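Local coordinates for brain-specific angiogenesis inhibitor 1-associated protein 2-like protein 2 (Mus musculus, PDB 3OK8), which binds phosphoinositides through its I-BAR (IMD) domain and induces planar or gently curved membrane structures, at residues 36-40 with 98-103; 76-80 with 217-221. All blocks are in the same frame, centred on the assembly; numbering follows the deposited sequence.

Both contacts use helix 71-147 of the three-helix I-BAR bundle: one pairs it with helix 5-66, the other with the tail after helix 153-217. Interaction 1 sets residues 98-103 against residues 36-40, about 12 Å from the centre of the chain. Interaction 2 lies far out along the rod, about 43 Å from the centre, where residues 76-80 receive the tail. The two centres are 35 Å apart and the nearest atoms about 21 Å, so they do not touch. Each also reaches the second subunit of the antiparallel dimer. A glycerol, probably from the crystallisation liquor, lies about 5 Å from the side chain of Trp218 in interaction 2.

Interaction 1 of 2, residues 36-40 with 98-103; sequences GNNYL and FHGDLL
Residues 36-40 of helix 5-66 and 98-103 of helix 71-147 run antiparallel, their short axes at 172° and 11.2 Å apart at closest approach, as neighbouring helices of the I-BAR three-helix bundle. Gly36 stands opposite Leu103 and Leu40 opposite His99, and a wider pi-type turn at 98-103 is closed by the bond from Leu103 N to Phe98 O. Phe98, with CG anti to the backbone N (chi1 -170°), sends its ring across to Tyr39. There it makes an offset edge-to-face pair, its edge toward the tyrosine face, with the ring centroids 5.3 Å apart and CE1 of Phe98 3.6 Å from CD2 of Tyr39. Phe98 also rests on Leu196 of helix 153-217 and meets Tyr53 of the second subunit edge-to-face, which ties this layer to the dimer interface. Leu40 splits its methyls: CD2 lies near Phe98 CD1 and His99 CB, while Leu40 CD1 lies 4.0 Å from His99 ND1. At Gly36 a side chain would run into CD1 of Leu103; the other methyl, Leu103 CD2, sits 3.6 Å from Gly36 O. Leu103 CD2 also meets Leu40 CD1 tip to tip at a tight 3.4 Å.

Interaction 2 of 2, residues 76-80 with 217-221; sequences ILVQM and LWKEQ
At one end of the I-BAR rod the chain leaves helix 153-217 and lays its first non-helical residue, Trp218, against helix 71-147. Side chains of Ile76 and Met80, one helical turn apart, cover one face of the indole. Ile76 CG2 sits over the five-membered ring, 4.1 Å from its centroid, in a CH-pi contact. Met80 does the same over the six-membered ring, where CG is 3.7 Å from the centroid and only 12° off the ring normal. Its chain then runs on, extended, so that SD stands above the same face at 5.0 Å from that centroid, a more distant Met-aromatic contact, and Met80 CE comes 3.9 Å from Trp218 CE3. Gln79 meets the indole twice. Its backbone O, which also takes a hydrogen bond from Thr83 OG1, lies 3.3 Å from Trp218 CZ2. Its chi1 of 44° turns CG between the backbone N and the carbonyl carbon, bringing CG to 3.4 Å from Trp218 NE1, and Gln79 OE1, in the indole plane at its edge, accepts a weak but fairly straight hydrogen bond from Trp218 NE1 at 3.5 Å. The Gln79 amide stands nearly upright to the indole, its plane 84° away, while NE2 turns back to Glu75 O in another weak bond. Further along the tail, the poorly ordered Glu220 bends back beside Ile76 CD1. Trp218 also packs on Ser197 of the second subunit. Were Trp218 reduced to alanine, Ile76 and Met80 would probably face a gap, and Gln79 OE1 would lose its indole donor. The grip on the tail comes mainly from Ile76 CG2 and Met80 CG against the aromatic face, with the sulfur a remoter addition, and Gln79 OE1 offers the indole nitrogen only a long, weak acceptor.

Interaction 1 of 2, residues 36-40 with 98-103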
loop_
_atom_site.group_PDB
_atom_site.type_symbol
_atom_site.label_atom_id
_atom_site.label_comp_id
_atom_site.label_asym_id
_atom_site.label_seq_id
_atom_site.Cartn_x
_atom_site.Cartn_y
_atom_site.Cartn_z
ATOM N N GLY A 36 6.097 -12.616 7.183
ATOM C CA GLY A 36 6.745 -11.361 6.862
ATOM C C GLY A 36 7.290 -11.346 5.441
ATOM O O GLY A 36 7.188 -10.345 4.734
ATOM N N ASN A 37 7.871 -12.454 5.002
ATOM C CA ASN A 37 8.424 -12.486 3.654
ATOM C C ASN A 37 7.338 -12.431 2.564
ATOM O O ASN A 37 7.525 -11.792 1.520
ATOM C CB ASN A 37 9.376 -13.667 3.499
ATOM C CG ASN A 37 10.769 -13.342 4.009
ATOM O OD1 ASN A 37 11.211 -12.196 3.922
ATOM N ND2 ASN A 37 11.466 -14.341 4.538
ATOM N N ASN A 38 6.207 -13.081 2.840
ATOM C CA ASN A 38 5.001 -13.006 2.020
ATOM C C ASN A 38 4.511 -11.572 1.901
ATOM O O ASN A 38 4.110 -11.117 0.829
ATOM C CB ASN A 38 3.876 -13.819 2.657
ATOM C CG ASN A 38 4.029 -15.316 2.451
ATOM O OD1 ASN A 38 4.935 -15.791 1.757
ATOM N ND2 ASN A 38 3.124 -16.069 3.056
ATOM N N TYR A 39 4.521 -10.879 3.030
ATOM C CA TYR A 39 4.172 -9.465 3.099
ATOM C C TYR A 39 5.042 -8.614 2.149
ATOM O O TYR A 39 4.536 -7.776 1.398
ATOM C CB TYR A 39 4.351 -9.008 4.542
ATOM C CG TYR A 39 3.572 -7.784 4.959
ATOM C CD1 TYR A 39 2.986 -6.939 4.029
ATOM C CD2 TYR A 39 3.456 -7.455 6.302
ATOM C CE1 TYR A 39 2.284 -5.814 4.434
ATOM C CE2 TYR A 39 2.766 -6.335 6.713
ATOM C CZ TYR A 39 2.186 -5.513 5.781
ATOM O OH TYR A 39 1.496 -4.400 6.222
ATOM N N LEU A 40 6.354 -8.829 2.183
ATOM C CA LEU A 40 7.270 -8.102 1.307
ATOM C C LEU A 40 6.958 -8.373 -0.155
ATOM O O LEU A 40 6.895 -7.449 -0.963
ATOM C CB LEU A 40 8.722 -8.503 1.568
ATOM C CG LEU A 40 9.400 -7.940 2.808
ATOM C CD1 LEU A 40 10.629 -8.778 3.153
ATOM C CD2 LEU A 40 9.769 -6.492 2.577
ATOM N N PHE A 98 11.505 -2.626 7.225
ATOM C CA PHE A 98 10.818 -3.874 7.523
ATOM C C PHE A 98 11.700 -5.077 7.205
ATOM O O PHE A 98 11.837 -5.984 8.017
ATOM C CB PHE A 98 9.523 -3.932 6.714
ATOM C CG PHE A 98 8.606 -5.058 7.091
ATOM C CD1 PHE A 98 7.787 -5.629 6.139
ATOM C CD2 PHE A 98 8.560 -5.545 8.392
ATOM C CE1 PHE A 98 6.927 -6.667 6.466
ATOM C CE2 PHE A 98 7.697 -6.581 8.736
ATOM C CZ PHE A 98 6.876 -7.145 7.768
ATOM N N HIS A 99 12.301 -5.069 6.023
ATOM C CA HIS A 99 13.179 -6.144 5.574
ATOM C C HIS A 99 14.487 -6.193 6.363
ATOM O O HIS A 99 14.741 -7.147 7.106
ATOM C CB HIS A 99 13.485 -5.983 4.075
ATOM C CG HIS A 99 14.619 -6.835 3.589
ATOM N ND1 HIS A 99 14.526 -8.207 3.469
ATOM C CD2 HIS A 99 15.871 -6.509 3.189
ATOM C CE1 HIS A 99 15.671 -8.689 3.019
ATOM N NE2 HIS A 99 16.504 -7.679 2.839
ATOM N N GLY A 100 15.310 -5.160 6.190
ATOM C CA GLY A 100 16.647 -5.105 6.759
ATOM C C GLY A 100 16.737 -5.074 8.286
ATOM O O GLY A 100 17.548 -5.796 8.875
ATOM N N ASP A 101 15.906 -4.244 8.920
ATOM C CA ASP A 101 15.956 -4.003 10.370
ATOM C C ASP A 101 15.194 -5.028 11.197
ATOM O O ASP A 101 15.454 -5.218 12.400
ATOM C CB ASP A 101 15.368 -2.624 10.690
ATOM C CG ASP A 101 16.383 -1.507 10.550
ATOM O OD1 ASP A 101 16.165 -0.616 9.709
ATOM O OD2 ASP A 101 17.392 -1.516 11.289
ATOM N N LEU A 102 14.224 -5.671 10.567
ATOM C CA LEU A 102 13.335 -6.531 11.316
ATOM C C LEU A 102 13.430 -7.979 10.838
ATOM O O LEU A 102 13.824 -8.859 11.602
ATOM C CB LEU A 102 11.915 -5.977 11.227
ATOM C CG LEU A 102 10.825 -6.473 12.166
ATOM C CD1 LEU A 102 9.764 -5.412 12.305
ATOM C CD2 LEU A 102 10.220 -7.759 11.672
ATOM N N LEU A 103 13.114 -8.209 9.563
ATOM C CA LEU A 103 13.043 -9.554 9.003
ATOM C C LEU A 103 14.386 -10.290 8.875
ATOM O O LEU A 103 14.435 -11.503 9.065
ATOM C CB LEU A 103 12.297 -9.529 7.663
ATOM C CG LEU A 103 10.788 -9.820 7.629
ATOM C CD1 LEU A 103 10.085 -9.486 8.924
ATOM C CD2 LEU A 103 10.110 -9.090 6.452
#

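Interaction 2 of 2, residues 76-80 with 217-221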
loop_
_atom_site.group_PDB
_atom_site.type_symbol
_atom_site.label_atom_id
_atom_site.label_comp_id
_atom_site.label_asym_id
_atom_site.label_seq_id
_atom_site.Cartn_x
_atom_site.Cartn_y
_atom_site.Cartn_z
ATOM N N ILE A 76 -0.461 17.724 -16.545
ATOM C CA ILE A 76 -1.016 17.186 -15.324
ATOM C C ILE A 76 -0.850 15.676 -15.192
ATOM O O ILE A 76 -0.482 15.181 -14.121
ATOM C CB ILE A 76 -2.489 17.576 -15.176
ATOM C CG1 ILE A 76 -2.593 19.091 -14.971
ATOM C CG2 ILE A 76 -3.119 16.779 -14.032
ATOM C CD1 ILE A 76 -4.000 19.654 -15.016
ATOM N N LEU A 77 -1.102 14.947 -16.276
ATOM C CA LEU A 77 -1.026 13.486 -16.255
ATOM C C LEU A 77 0.407 12.991 -16.076
ATOM O O LEU A 77 0.665 12.009 -15.379
ATOM C CB LEU A 77 -1.621 12.900 -17.545
ATOM C CG LEU A 77 -3.111 13.177 -17.758
ATOM C CD1 LEU A 77 -3.531 12.952 -19.247
ATOM C CD2 LEU A 77 -3.946 12.309 -16.828
ATOM N N VAL A 78 1.331 13.674 -16.728
ATOM C CA VAL A 78 2.740 13.340 -16.657
ATOM C C VAL A 78 3.236 13.573 -15.234
ATOM O O VAL A 78 4.048 12.801 -14.717
ATOM C CB VAL A 78 3.551 14.170 -17.692
ATOM C CG1 VAL A 78 5.046 14.058 -17.451
ATOM C CG2 VAL A 78 3.213 13.702 -19.102
ATOM N N GLN A 79 2.730 14.609 -14.574
ATOM C CA GLN A 79 3.179 14.840 -13.199
ATOM C C GLN A 79 2.401 14.056 -12.152
ATOM O O GLN A 79 2.730 14.083 -10.976
ATOM C CB GLN A 79 3.276 16.324 -12.837
ATOM C CG GLN A 79 2.151 17.210 -13.272
ATOM C CD GLN A 79 2.475 18.670 -12.999
ATOM O OE1 GLN A 79 2.863 19.022 -11.883
ATOM N NE2 GLN A 79 2.332 19.523 -14.015
ATOM N N MET A 80 1.373 13.345 -12.586
ATOM C CA MET A 80 0.704 12.412 -11.706
ATOM C C MET A 80 1.533 11.148 -11.639
ATOM O O MET A 80 1.749 10.598 -10.557
ATOM C CB MET A 80 -0.701 12.103 -12.198
ATOM C CG MET A 80 -1.731 13.165 -11.891
ATOM S SD MET A 80 -3.301 12.797 -12.714
ATOM C CE MET A 80 -4.371 14.013 -11.956
ATOM N N LEU A 217 -2.457 22.245 -7.529
ATOM C CA LEU A 217 -1.873 22.590 -8.824
ATOM C C LEU A 217 -2.599 21.901 -9.992
ATOM O O LEU A 217 -2.563 22.372 -11.132
ATOM C CB LEU A 217 -0.383 22.258 -8.844
ATOM C CG LEU A 217 0.467 22.943 -7.767
ATOM C CD1 LEU A 217 1.909 22.447 -7.782
ATOM C CD2 LEU A 217 0.411 24.451 -7.912
ATOM N N TRP A 218 -3.273 20.797 -9.693
ATOM C CA TRP A 218 -3.938 20.002 -10.719
ATOM C C TRP A 218 -5.416 20.338 -10.881
ATOM O O TRP A 218 -6.135 19.634 -11.579
ATOM C CB TRP A 218 -3.806 18.508 -10.417
ATOM C CG TRP A 218 -2.404 17.981 -10.411
ATOM C CD1 TRP A 218 -1.308 18.515 -11.045
ATOM C CD2 TRP A 218 -1.955 16.780 -9.776
ATOM N NE1 TRP A 218 -0.201 17.720 -10.817
ATOM C CE2 TRP A 218 -0.573 16.653 -10.043
ATOM C CE3 TRP A 218 -2.584 15.806 -8.988
ATOM C CZ2 TRP A 218 0.188 15.585 -9.554
ATOM C CZ3 TRP A 218 -1.826 14.746 -8.500
ATOM C CH2 TRP A 218 -0.454 14.647 -8.785
ATOM N N LYS A 219 -5.853 21.368 -10.215
ATOM C CA LYS A 219 -7.184 21.789 -10.384
ATOM C C LYS A 219 -7.049 22.518 -11.698
ATOM O O LYS A 219 -5.977 22.925 -12.086
ATOM C CB LYS A 219 -7.583 22.767 -9.307
ATOM C CG LYS A 219 -8.360 22.217 -8.149
ATOM C CD LYS A 219 -9.051 23.315 -7.387
ATOM C CE LYS A 219 -8.090 24.132 -6.517
ATOM N NZ LYS A 219 -6.893 24.672 -7.215
ATOM N N GLU A 220 -8.126 22.661 -12.421
ATOM C CA GLU A 220 -7.960 23.406 -13.630
ATOM C C GLU A 220 -8.697 24.695 -13.636
ATOM O O GLU A 220 -8.667 25.387 -14.614
ATOM C CB GLU A 220 -8.123 22.566 -14.887
ATOM C CG GLU A 220 -6.776 22.254 -15.422
ATOM C CD GLU A 220 -5.834 23.356 -15.053
ATOM O OE1 GLU A 220 -6.302 24.491 -15.068
ATOM O OE2 GLU A 220 -4.650 23.102 -14.750
ATOM N N GLN A 221 -9.297 25.042 -12.504
ATOM C CA GLN A 221 -9.563 26.441 -12.200
ATOM C C GLN A 221 -10.166 26.825 -10.835
ATOM O O GLN A 221 -10.390 25.999 -9.963
ATOM C CB GLN A 221 -10.311 27.107 -13.355
ATOM C CG GLN A 221 -9.925 28.553 -13.636
ATOM C CD GLN A 221 -8.793 28.705 -14.618
ATOM O OE1 GLN A 221 -8.399 29.823 -14.941
ATOM N NE2 GLN A 221 -8.253 27.595 -15.098
#